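Local coordinates for protein Cow rumen GH26 endo-mannanase (Metagenome, PDB 6UEH) that probably cleaves internal beta-1,4-mannosidic linkages in mannans such as galactomannan, as expected of a ruminal GH26 endo-mannanase carrying an accessory domain, at residues Y364-S367 / P368-Q372; Q372-A375 / G376-Y379; Y388-V391 / Y392-D396. All coordinates share one frame; numbering follows the deposited sequence.

In the fold
All three contacts are local turns in the connecting loops of a (beta/alpha)8 barrel. Contacts 1 and 2 share Gln372 and lie in succession on the connection from strand 357-362 to strand 382-387, while contact 3 opens the loop that follows strand 382-387. Contact 1 is partly buried and closes on a backbone bond, supplemented by weak serine hydroxyl bonds and waters; contact 2, at the surface, pairs an aromatic face with backbone and a phenol with a carboxylate; contact 3, also at the surface, uses an arginine salt bridge and water bridges. Contacts 1 and 3 touch where Trp366 meets Asn393, whereas contacts 2 and 3 lie on opposite sides of the chain's centre.

Contact 1: Y364-S367 / P368-Q372; sequences YAWS and PDSIQ
Ser367 and Ser370 meet through a backbone hydrogen bond, Ser370 N to Ser367 O at 3.0 Å, where an irregular segment, 364-367, turns into the 3-10 segment 368-372 on the connection after strand 357-362 of the (beta/alpha)8 barrel. The donor stands well above the carbonyl plane of Ser367, 58° out of it, using no lone pair. It closes a type I turn over Pro368 and Asp369, and Ile371 N continues the winding by bonding to Pro368 O. The two hydroxyls work in opposite directions along the chain. Ser367 OG sits between its own backbone N and carbonyl carbon (chi1 72°), which brings it forward to within 3.3 Å of Asp369 N in a weak bond of the ST-turn kind. Ser370 OG lies anti to its carbonyl carbon and faces back along the chain, taking a weak bond from Ser367 N at 3.4 Å; its stronger polar partner is Glu315. The same hydroxyl lies obliquely to Trp366, 3.8 Å from its CB, while the indole NE1 bonds to Gly316 O. Two waters extend the pattern: one touches both hydroxyls, weakly at Ser370, and the other is bonded to Ser367 OG and only weakly to Asp369 OD2. A third bridges Tyr364 N and Ser370 O. Less polar is the approach of Ser370 CB to Tyr364 O, 3.2 Å away, an oxygen buried without a partner in the model; Phe417 of helix 408-417 also touches Ser370. The chemistry implies one sound backbone bond securing the turn, with weak hydroxyl bonds and bridging waters added and Glu315 fixing the Ser370 hydroxyl.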
ATOM      1  N   TYR A 364       5.958  -0.008  -1.753  1.00 18.72           N
ATOM      2  CA  TYR A 364       5.428   0.796  -2.842  1.00 21.23           C
ATOM      3  C   TYR A 364       5.201  -0.092  -4.059  1.00 22.25           C
ATOM      4  O   TYR A 364       5.537  -1.273  -4.041  1.00 22.85           O
ATOM      5  CB  TYR A 364       6.368   1.959  -3.164  1.00 22.63           C
ATOM      6  CG  TYR A 364       6.308   3.055  -2.126  1.00 21.92           C
ATOM      7  CD1 TYR A 364       5.363   4.069  -2.214  1.00 21.94           C
ATOM      8  CD2 TYR A 364       7.180   3.063  -1.043  1.00 22.11           C
ATOM      9  CE1 TYR A 364       5.296   5.069  -1.261  1.00 21.91           C
ATOM     10  CE2 TYR A 364       7.122   4.060  -0.087  1.00 22.25           C
ATOM     11  CZ  TYR A 364       6.178   5.059  -0.200  1.00 22.84           C
ATOM     12  OH  TYR A 364       6.114   6.051   0.751  1.00 23.48           O
ATOM     13  N   ALA A 365       4.614   0.473  -5.107  1.00 22.29           N
ATOM     14  CA  ALA A 365       4.289  -0.305  -6.294  1.00 23.74           C
ATOM     15  C   ALA A 365       4.794   0.372  -7.561  1.00 24.86           C
ATOM     16  O   ALA A 365       4.178   0.254  -8.620  1.00 25.64           O
ATOM     17  CB  ALA A 365       2.790  -0.531  -6.379  1.00 24.49           C
ATOM     18  N   TRP A 366       5.916   1.079  -7.450  1.00 20.59           N
ATOM     19  CA  TRP A 366       6.478   1.807  -8.585  1.00 22.98           C
ATOM     20  C   TRP A 366       6.868   0.869  -9.723  1.00 24.83           C
ATOM     21  O   TRP A 366       6.626   1.160 -10.893  1.00 25.52           O
ATOM     22  CB  TRP A 366       7.705   2.621  -8.159  1.00 23.93           C
ATOM     23  CG  TRP A 366       7.495   3.500  -6.965  1.00 23.98           C
ATOM     24  CD1 TRP A 366       8.230   3.505  -5.814  1.00 23.68           C
ATOM     25  CD2 TRP A 366       6.490   4.509  -6.802  1.00 24.79           C
ATOM     26  NE1 TRP A 366       7.745   4.452  -4.946  1.00 24.41           N
ATOM     27  CE2 TRP A 366       6.676   5.082  -5.528  1.00 24.71           C
ATOM     28  CE3 TRP A 366       5.450   4.984  -7.609  1.00 25.50           C
ATOM     29  CZ2 TRP A 366       5.863   6.104  -5.042  1.00 25.51           C
ATOM     30  CZ3 TRP A 366       4.642   5.997  -7.123  1.00 25.47           C
ATOM     31  CH2 TRP A 366       4.853   6.546  -5.852  1.00 25.22           C
ATOM     32  N   SER A 367       7.476  -0.257  -9.363  1.00 25.43           N
ATOM     33  CA  SER A 367       7.980  -1.213 -10.336  1.00 25.35           C
ATOM     34  C   SER A 367       8.037  -2.591  -9.682  1.00 25.78           C
ATOM     35  O   SER A 367       7.845  -2.698  -8.472  1.00 25.87           O
ATOM     36  CB  SER A 367       9.363  -0.785 -10.838  1.00 25.34           C
ATOM     37  OG  SER A 367      10.350  -0.978  -9.839  1.00 23.51           O
ATOM     38  N   PRO A 368       8.281  -3.651 -10.471  1.00 26.27           N
ATOM     39  CA  PRO A 368       8.466  -4.971  -9.856  1.00 25.83           C
ATOM     40  C   PRO A 368       9.586  -5.003  -8.813  1.00 24.28           C
ATOM     41  O   PRO A 368       9.505  -5.783  -7.862  1.00 23.28           O
ATOM     42  CB  PRO A 368       8.813  -5.862 -11.050  1.00 28.18           C
ATOM     43  CG  PRO A 368       8.111  -5.225 -12.192  1.00 28.75           C
ATOM     44  CD  PRO A 368       8.175  -3.744 -11.941  1.00 28.29           C
ATOM     45  N   ASP A 369      10.604  -4.162  -8.982  1.00 23.44           N
ATOM     46  CA  ASP A 369      11.739  -4.126  -8.060  1.00 24.06           C
ATOM     47  C   ASP A 369      11.370  -3.576  -6.684  1.00 22.20           C
ATOM     48  O   ASP A 369      12.157  -3.673  -5.740  1.00 21.73           O
ATOM     49  CB  ASP A 369      12.881  -3.296  -8.650  1.00 26.71           C
ATOM     50  CG  ASP A 369      13.605  -4.011  -9.775  1.00 30.96           C
ATOM     51  OD1 ASP A 369      13.464  -5.249  -9.889  1.00 30.92           O
ATOM     52  OD2 ASP A 369      14.326  -3.335 -10.540  1.00 33.51           O
ATOM     53  N   SER A 370      10.176  -3.001  -6.570  1.00 21.03           N
ATOM     54  CA  SER A 370       9.705  -2.478  -5.292  1.00 20.43           C
ATOM     55  C   SER A 370       9.583  -3.584  -4.246  1.00 20.24           C
ATOM     56  O   SER A 370       9.584  -3.316  -3.046  1.00 18.19           O
ATOM     57  CB  SER A 370       8.360  -1.768  -5.462  1.00 19.76           C
ATOM     58  OG  SER A 370       8.511  -0.563  -6.189  1.00 20.93           O
ATOM     59  N   ILE A 371       9.489  -4.828  -4.709  1.00 21.03           N
ATOM     60  CA  ILE A 371       9.350  -5.973  -3.817  1.00 20.05           C
ATOM     61  C   ILE A 371      10.668  -6.308  -3.116  1.00 20.00           C
ATOM     62  O   ILE A 371      10.691  -7.078  -2.156  1.00 19.48           O
ATOM     63  CB  ILE A 371       8.851  -7.217  -4.577  1.00 21.00           C
ATOM     64  CG1 ILE A 371       8.177  -8.204  -3.618  1.00 20.73           C
ATOM     65  CG2 ILE A 371       9.994  -7.877  -5.347  1.00 21.71           C
ATOM     66  CD1 ILE A 371       7.665  -9.458  -4.297  1.00 21.87           C
ATOM     67  N   GLN A 372      11.763  -5.722  -3.588  1.00 20.03           N
ATOM     68  CA  GLN A 372      13.068  -5.959  -2.975  1.00 23.37           C
ATOM     69  C   GLN A 372      13.168  -5.308  -1.597  1.00 22.16           C
ATOM     70  O   GLN A 372      14.104  -5.576  -0.845  1.00 22.34           O
ATOM     71  CB  GLN A 372      14.190  -5.450  -3.880  1.00 24.95           C
ATOM     72  CG  GLN A 372      14.271  -6.172  -5.217  1.00 27.41           C
ATOM     73  CD  GLN A 372      15.519  -5.816  -5.994  1.00 30.13           C
ATOM     74  OE1 GLN A 372      16.534  -5.425  -5.415  1.00 31.25           O
ATOM     75  NE2 GLN A 372      15.453  -5.949  -7.314  1.00 30.55           N
TER
HETATM   76  O   HOH W   1       8.831  -0.785  -1.860  1.00 21.63           O
HETATM   77  O   HOH W   2      11.655  -0.036  -7.259  1.00 26.15           O
HETATM   78  O   HOH W   3      12.969  -0.284 -10.693  1.00 42.17           O

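Contact 2: Q372-A375 / G376-Y379; sequences QWYA and GDEY
Tyr374 lays its ring over the backbone of Gly376 and ends on the carboxylate of Asp377, so that a single side chain spans the bend between the two segments. From CB the ring runs forward along the chain, because CG is anti to the backbone N (chi1 179°). CG and CD2 both lie near Gly376 N, the latter at 3.6 Å, and this nitrogen sits above the centre of one ring face. Further out, CE2 meets Gly376 CA at 3.5 Å, part of a CH-pi contact in which CA is 25° off the ring normal. CZ comes next, over Gly376 C. At the tip OH donates to Asp377 OD1 in a short bond of 2.6 Å, made near the ring plane and to the anti lone pair of the oxygen. Ring and carboxylate are turned 63° apart. Putting an alanine at Tyr374 would probably leave Asp377 OD1 without its phenol mate and uncover the Gly376 backbone now lying beneath the ring. The backbone of Gly376 is turned so that a CB would clash with Ala375 O. On the other flank Ala375 CB touches Tyr379 CB at 4.1 Å, while a water links Ala375 O to Glu378 OE2. Helix 334-351 packs against this flank, its Trp341 NE1 bonding to Tyr379 O and its Tyr345 meeting the Tyr379 ring edge-to-face. Gly376 O accepts from Tyr379 N at 3.1 Å, closing a type I turn over Asp377 and Glu378. The whole is a surface bend, closed by that turn, on the connection between parallel barrel strands 357-362 and 382-387.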
ATOM      1  N   GLN A 372      11.763  -5.722  -3.588  1.00 20.03           N
ATOM      2  CA  GLN A 372      13.068  -5.959  -2.975  1.00 23.37           C
ATOM      3  C   GLN A 372      13.168  -5.308  -1.597  1.00 22.16           C
ATOM      4  O   GLN A 372      14.104  -5.576  -0.845  1.00 22.34           O
ATOM      5  CB  GLN A 372      14.190  -5.450  -3.880  1.00 24.95           C
ATOM      6  CG  GLN A 372      14.271  -6.172  -5.217  1.00 27.41           C
ATOM      7  CD  GLN A 372      15.519  -5.816  -5.994  1.00 30.13           C
ATOM      8  OE1 GLN A 372      16.534  -5.425  -5.415  1.00 31.25           O
ATOM      9  NE2 GLN A 372      15.453  -5.949  -7.314  1.00 30.55           N
ATOM     10  N   TRP A 373      12.197  -4.462  -1.269  1.00 19.17           N
ATOM     11  CA  TRP A 373      12.148  -3.813   0.037  1.00 20.07           C
ATOM     12  C   TRP A 373      11.279  -4.596   1.022  1.00 18.25           C
ATOM     13  O   TRP A 373      11.040  -4.147   2.142  1.00 17.86           O
ATOM     14  CB  TRP A 373      11.624  -2.381  -0.095  1.00 19.96           C
ATOM     15  CG  TRP A 373      12.493  -1.499  -0.934  1.00 20.78           C
ATOM     16  CD1 TRP A 373      12.501  -1.410  -2.296  1.00 21.63           C
ATOM     17  CD2 TRP A 373      13.480  -0.572  -0.465  1.00 21.67           C
ATOM     18  NE1 TRP A 373      13.434  -0.488  -2.705  1.00 22.92           N
ATOM     19  CE2 TRP A 373      14.048   0.040  -1.600  1.00 23.07           C
ATOM     20  CE3 TRP A 373      13.935  -0.201   0.804  1.00 19.16           C
ATOM     21  CZ2 TRP A 373      15.052   1.004  -1.503  1.00 23.32           C
ATOM     22  CZ3 TRP A 373      14.932   0.754   0.897  1.00 22.71           C
ATOM     23  CH2 TRP A 373      15.479   1.347  -0.250  1.00 23.73           C
ATOM     24  N   TYR A 374      10.809  -5.765   0.595  1.00 18.41           N
ATOM     25  CA  TYR A 374       9.996  -6.633   1.444  1.00 18.18           C
ATOM     26  C   TYR A 374      10.887  -7.582   2.243  1.00 20.63           C
ATOM     27  O   TYR A 374      11.741  -8.263   1.678  1.00 19.51           O
ATOM     28  CB  TYR A 374       8.991  -7.415   0.594  1.00 18.22           C
ATOM     29  CG  TYR A 374       8.102  -8.366   1.366  1.00 18.50           C
ATOM     30  CD1 TYR A 374       7.360  -7.928   2.459  1.00 17.59           C
ATOM     31  CD2 TYR A 374       7.980  -9.695   0.982  1.00 19.02           C
ATOM     32  CE1 TYR A 374       6.538  -8.793   3.157  1.00 18.61           C
ATOM     33  CE2 TYR A 374       7.159 -10.567   1.673  1.00 18.89           C
ATOM     34  CZ  TYR A 374       6.440 -10.112   2.758  1.00 19.94           C
ATOM     35  OH  TYR A 374       5.623 -10.981   3.445  1.00 18.54           O
ATOM     36  N   ALA A 375      10.687  -7.621   3.556  1.00 20.01           N
ATOM     37  CA  ALA A 375      11.560  -8.388   4.440  1.00 20.64           C
ATOM     38  C   ALA A 375      11.221  -9.879   4.484  1.00 22.56           C
ATOM     39  O   ALA A 375      11.957 -10.664   5.083  1.00 24.46           O
ATOM     40  CB  ALA A 375      11.516  -7.810   5.839  1.00 18.96           C
ATOM     41  N   GLY A 376      10.114 -10.269   3.863  1.00 19.46           N
ATOM     42  CA  GLY A 376       9.749 -11.674   3.793  1.00 20.07           C
ATOM     43  C   GLY A 376       8.607 -12.062   4.714  1.00 19.85           C
ATOM     44  O   GLY A 376       8.345 -11.391   5.712  1.00 20.00           O
ATOM     45  N   ASP A 377       7.938 -13.163   4.381  1.00 20.34           N
ATOM     46  CA  ASP A 377       6.748 -13.612   5.106  1.00 20.31           C
ATOM     47  C   ASP A 377       7.000 -13.879   6.587  1.00 23.55           C
ATOM     48  O   ASP A 377       6.090 -13.760   7.406  1.00 20.33           O
ATOM     49  CB  ASP A 377       6.180 -14.880   4.464  1.00 23.91           C
ATOM     50  CG  ASP A 377       5.603 -14.631   3.087  1.00 24.98           C
ATOM     51  OD1 ASP A 377       5.334 -13.457   2.753  1.00 23.46           O
ATOM     52  OD2 ASP A 377       5.410 -15.612   2.341  1.00 26.78           O
ATOM     53  N   GLU A 378       8.229 -14.250   6.927  1.00 23.88           N
ATOM     54  CA  GLU A 378       8.545 -14.641   8.294  1.00 26.35           C
ATOM     55  C   GLU A 378       8.918 -13.443   9.174  1.00 24.22           C
ATOM     56  O   GLU A 378       9.144 -13.597  10.373  1.00 24.64           O
ATOM     57  CB  GLU A 378       9.671 -15.685   8.295  1.00 31.06           C
ATOM     58  CG  GLU A 378      11.051 -15.167   7.892  1.00 35.30           C
ATOM     59  CD  GLU A 378      11.232 -14.977   6.385  1.00 39.18           C
ATOM     60  OE1 GLU A 378      10.255 -15.139   5.624  1.00 39.70           O
ATOM     61  OE2 GLU A 378      12.366 -14.667   5.961  1.00 41.17           O
ATOM     62  N   TYR A 379       8.958 -12.251   8.582  1.00 22.06           N
ATOM     63  CA  TYR A 379       9.332 -11.042   9.318  1.00 21.61           C
ATOM     64  C   TYR A 379       8.277  -9.936   9.268  1.00 20.80           C
ATOM     65  O   TYR A 379       8.469  -8.871   9.856  1.00 18.63           O
ATOM     66  CB  TYR A 379      10.654 -10.485   8.783  1.00 22.70           C
ATOM     67  CG  TYR A 379      11.883 -11.218   9.265  1.00 25.20           C
ATOM     68  CD1 TYR A 379      12.436 -10.943  10.510  1.00 27.01           C
ATOM     69  CD2 TYR A 379      12.503 -12.173   8.472  1.00 26.85           C
ATOM     70  CE1 TYR A 379      13.564 -11.608  10.955  1.00 29.25           C
ATOM     71  CE2 TYR A 379      13.631 -12.846   8.909  1.00 29.00           C
ATOM     72  CZ  TYR A 379      14.157 -12.557  10.150  1.00 30.84           C
ATOM     73  OH  TYR A 379      15.279 -13.219  10.591  1.00 34.49           O
TER
HETATM   74  O   HOH W   4      13.360 -12.691   4.111  1.00 29.38           O

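Contact 3: Y388-V391 / Y392-D396; sequences YNTV and YNRHD
Arg394 NH1 is held by two backbone carbonyls, Thr390 O at 2.9 Å across the turn and Gly401 O farther along the same loop. This loop follows strand 382-387 of the (beta/alpha)8 barrel and leads to helix 408-417. Thr390 O meets the guanidinium at its edge, and the N-H points at the oxygen with an angle of 149°. On another part of that edge NE and NH2 grip Asp396 side-on, one nitrogen to each carboxylate oxygen, with NE 2.8 Å from OD1 in a salt bridge. The flat group is thus fixed in rotation by carbonyls and carboxylate together; the carboxylate probably balances the guanidinium charge, while the carbonyls of Thr390 and Gly401 add to its polar grip. It reaches them on an extended chain: CG is anti to the Arg394 backbone N (chi1 -180°), and the CB, CG and CD methylenes pass along Asn389 O, CB at 3.3 Å. Asn403 ND2 also bonds to that oxygen. Nearby the chain doubles back, bringing Asn389 CA to Tyr392 O in a CA-H...O contact. Asn389 and Thr390 turn their polar ends elsewhere, Asn389 to Lys387 and Glu407, Thr390 to Asp430. Toward the surface Val391 and Tyr392 point the same way, and CG1 of the valine rests over one face of the tyrosine ring, 4.1 Å from its centroid and displaced toward the rim. Three waters link the two segments. One bridges Val391 O and Arg394 N, another joins Tyr388 O to a side-chain oxygen, Asn393 OD1, and a third gives a hydrogen to Tyr388 O while accepting one from Tyr392 N at 2.7 Å.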
ATOM      1  N   TYR A 388      -0.341   9.295  -0.940  1.00 17.03           N
ATOM      2  CA  TYR A 388      -0.478  10.739  -1.049  1.00 17.33           C
ATOM      3  C   TYR A 388      -0.588  11.119  -2.518  1.00 17.67           C
ATOM      4  O   TYR A 388       0.419  11.264  -3.205  1.00 17.55           O
ATOM      5  CB  TYR A 388       0.701  11.445  -0.381  1.00 19.16           C
ATOM      6  CG  TYR A 388       0.711  11.301   1.126  1.00 17.77           C
ATOM      7  CD1 TYR A 388       0.018  12.198   1.928  1.00 17.79           C
ATOM      8  CD2 TYR A 388       1.407  10.270   1.744  1.00 16.52           C
ATOM      9  CE1 TYR A 388       0.021  12.079   3.305  1.00 18.00           C
ATOM     10  CE2 TYR A 388       1.414  10.141   3.126  1.00 16.15           C
ATOM     11  CZ  TYR A 388       0.716  11.048   3.900  1.00 16.26           C
ATOM     12  OH  TYR A 388       0.716  10.935   5.274  1.00 16.29           O
ATOM     13  N   ASN A 389      -1.819  11.263  -2.998  1.00 17.85           N
ATOM     14  CA  ASN A 389      -2.046  11.480  -4.419  1.00 18.31           C
ATOM     15  C   ASN A 389      -2.870  12.722  -4.741  1.00 18.82           C
ATOM     16  O   ASN A 389      -3.540  12.770  -5.770  1.00 19.59           O
ATOM     17  CB  ASN A 389      -2.720  10.246  -5.036  1.00 17.36           C
ATOM     18  CG  ASN A 389      -4.010   9.859  -4.328  1.00 16.98           C
ATOM     19  OD1 ASN A 389      -4.441  10.516  -3.381  1.00 17.97           O
ATOM     20  ND2 ASN A 389      -4.636   8.786  -4.796  1.00 16.88           N
ATOM     21  N   THR A 390      -2.822  13.729  -3.873  1.00 18.73           N
ATOM     22  CA  THR A 390      -3.522  14.982  -4.152  1.00 18.51           C
ATOM     23  C   THR A 390      -2.612  15.980  -4.854  1.00 18.91           C
ATOM     24  O   THR A 390      -3.083  16.930  -5.476  1.00 19.62           O
ATOM     25  CB  THR A 390      -4.074  15.637  -2.874  1.00 18.22           C
ATOM     26  OG1 THR A 390      -3.002  15.868  -1.949  1.00 18.35           O
ATOM     27  CG2 THR A 390      -5.121  14.745  -2.228  1.00 17.33           C
ATOM     28  N   VAL A 391      -1.305  15.764  -4.744  1.00 18.23           N
ATOM     29  CA  VAL A 391      -0.331  16.651  -5.371  1.00 19.81           C
ATOM     30  C   VAL A 391       0.493  15.873  -6.390  1.00 19.92           C
ATOM     31  O   VAL A 391       0.304  16.022  -7.596  1.00 21.27           O
ATOM     32  CB  VAL A 391       0.603  17.301  -4.328  1.00 19.44           C
ATOM     33  CG1 VAL A 391       1.521  18.316  -4.995  1.00 20.56           C
ATOM     34  CG2 VAL A 391      -0.212  17.963  -3.225  1.00 21.15           C
ATOM     35  N   TYR A 392       1.405  15.042  -5.896  1.00 18.92           N
ATOM     36  CA  TYR A 392       2.183  14.162  -6.761  1.00 23.82           C
ATOM     37  C   TYR A 392       1.458  12.833  -6.950  1.00 21.92           C
ATOM     38  O   TYR A 392       0.539  12.512  -6.198  1.00 20.93           O
ATOM     39  CB  TYR A 392       3.579  13.930  -6.180  1.00 26.24           C
ATOM     40  CG  TYR A 392       4.367  15.204  -5.976  1.00 30.34           C
ATOM     41  CD1 TYR A 392       5.002  15.826  -7.042  1.00 32.57           C
ATOM     42  CD2 TYR A 392       4.476  15.783  -4.718  1.00 31.71           C
ATOM     43  CE1 TYR A 392       5.724  16.990  -6.865  1.00 35.25           C
ATOM     44  CE2 TYR A 392       5.198  16.950  -4.530  1.00 34.46           C
ATOM     45  CZ  TYR A 392       5.819  17.547  -5.608  1.00 36.62           C
ATOM     46  OH  TYR A 392       6.539  18.709  -5.432  1.00 39.80           O
ATOM     47  N   ASN A 393       1.876  12.073  -7.959  1.00 22.05           N
ATOM     48  CA  ASN A 393       1.296  10.765  -8.255  1.00 21.03           C
ATOM     49  C   ASN A 393      -0.224  10.806  -8.405  1.00 20.06           C
ATOM     50  O   ASN A 393      -0.926   9.882  -7.989  1.00 18.57           O
ATOM     51  CB  ASN A 393       1.686   9.763  -7.166  1.00 21.69           C
ATOM     52  CG  ASN A 393       3.191   9.622  -7.019  1.00 22.67           C
ATOM     53  OD1 ASN A 393       3.761   9.962  -5.981  1.00 24.43           O
ATOM     54  ND2 ASN A 393       3.841   9.120  -8.061  1.00 22.40           N
ATOM     55  N   ARG A 394      -0.724  11.883  -9.004  1.00 19.06           N
ATOM     56  CA  ARG A 394      -2.161  12.071  -9.157  1.00 19.83           C
ATOM     57  C   ARG A 394      -2.627  11.689 -10.561  1.00 20.45           C
ATOM     58  O   ARG A 394      -2.141  12.230 -11.553  1.00 19.70           O
ATOM     59  CB  ARG A 394      -2.542  13.519  -8.845  1.00 19.17           C
ATOM     60  CG  ARG A 394      -4.025  13.793  -8.977  1.00 20.24           C
ATOM     61  CD  ARG A 394      -4.461  14.999  -8.163  1.00 20.33           C
ATOM     62  NE  ARG A 394      -5.906  14.983  -7.954  1.00 19.90           N
ATOM     63  CZ  ARG A 394      -6.543  15.720  -7.051  1.00 20.25           C
ATOM     64  NH1 ARG A 394      -5.865  16.547  -6.264  1.00 18.61           N
ATOM     65  NH2 ARG A 394      -7.861  15.626  -6.935  1.00 19.77           N
ATOM     66  N   HIS A 395      -3.572  10.756 -10.638  1.00 20.68           N
ATOM     67  CA  HIS A 395      -4.033  10.244 -11.927  1.00 21.92           C
ATOM     68  C   HIS A 395      -5.558  10.171 -12.026  1.00 21.81           C
ATOM     69  O   HIS A 395      -6.097   9.365 -12.787  1.00 23.05           O
ATOM     70  CB  HIS A 395      -3.434   8.858 -12.185  1.00 23.93           C
ATOM     71  CG  HIS A 395      -1.942   8.815 -12.077  1.00 25.83           C
ATOM     72  ND1 HIS A 395      -1.110   9.170 -13.118  1.00 27.89           N
ATOM     73  CD2 HIS A 395      -1.132   8.460 -11.053  1.00 26.29           C
ATOM     74  CE1 HIS A 395       0.149   9.035 -12.739  1.00 28.08           C
ATOM     75  NE2 HIS A 395       0.163   8.607 -11.489  1.00 27.84           N
ATOM     76  N   ASP A 396      -6.250  11.017 -11.269  1.00 19.69           N
ATOM     77  CA  ASP A 396      -7.709  10.987 -11.240  1.00 18.93           C
ATOM     78  C   ASP A 396      -8.326  12.002 -12.204  1.00 23.14           C
ATOM     79  O   ASP A 396      -9.548  12.124 -12.289  1.00 20.03           O
ATOM     80  CB  ASP A 396      -8.220  11.233  -9.817  1.00 18.24           C
ATOM     81  CG  ASP A 396      -7.972  12.656  -9.339  1.00 18.37           C
ATOM     82  OD1 ASP A 396      -7.047  13.317  -9.856  1.00 18.81           O
ATOM     83  OD2 ASP A 396      -8.707  13.109  -8.436  1.00 19.45           O
TER
HETATM   84  O   HOH W   5       0.745  13.999  -3.462  1.00 20.32           O
HETATM   85  O   HOH W   6       3.123  10.890  -3.722  1.00 32.83           O
HETATM   86  O   HOH W   7       0.608  14.482 -10.066  1.00 23.00           O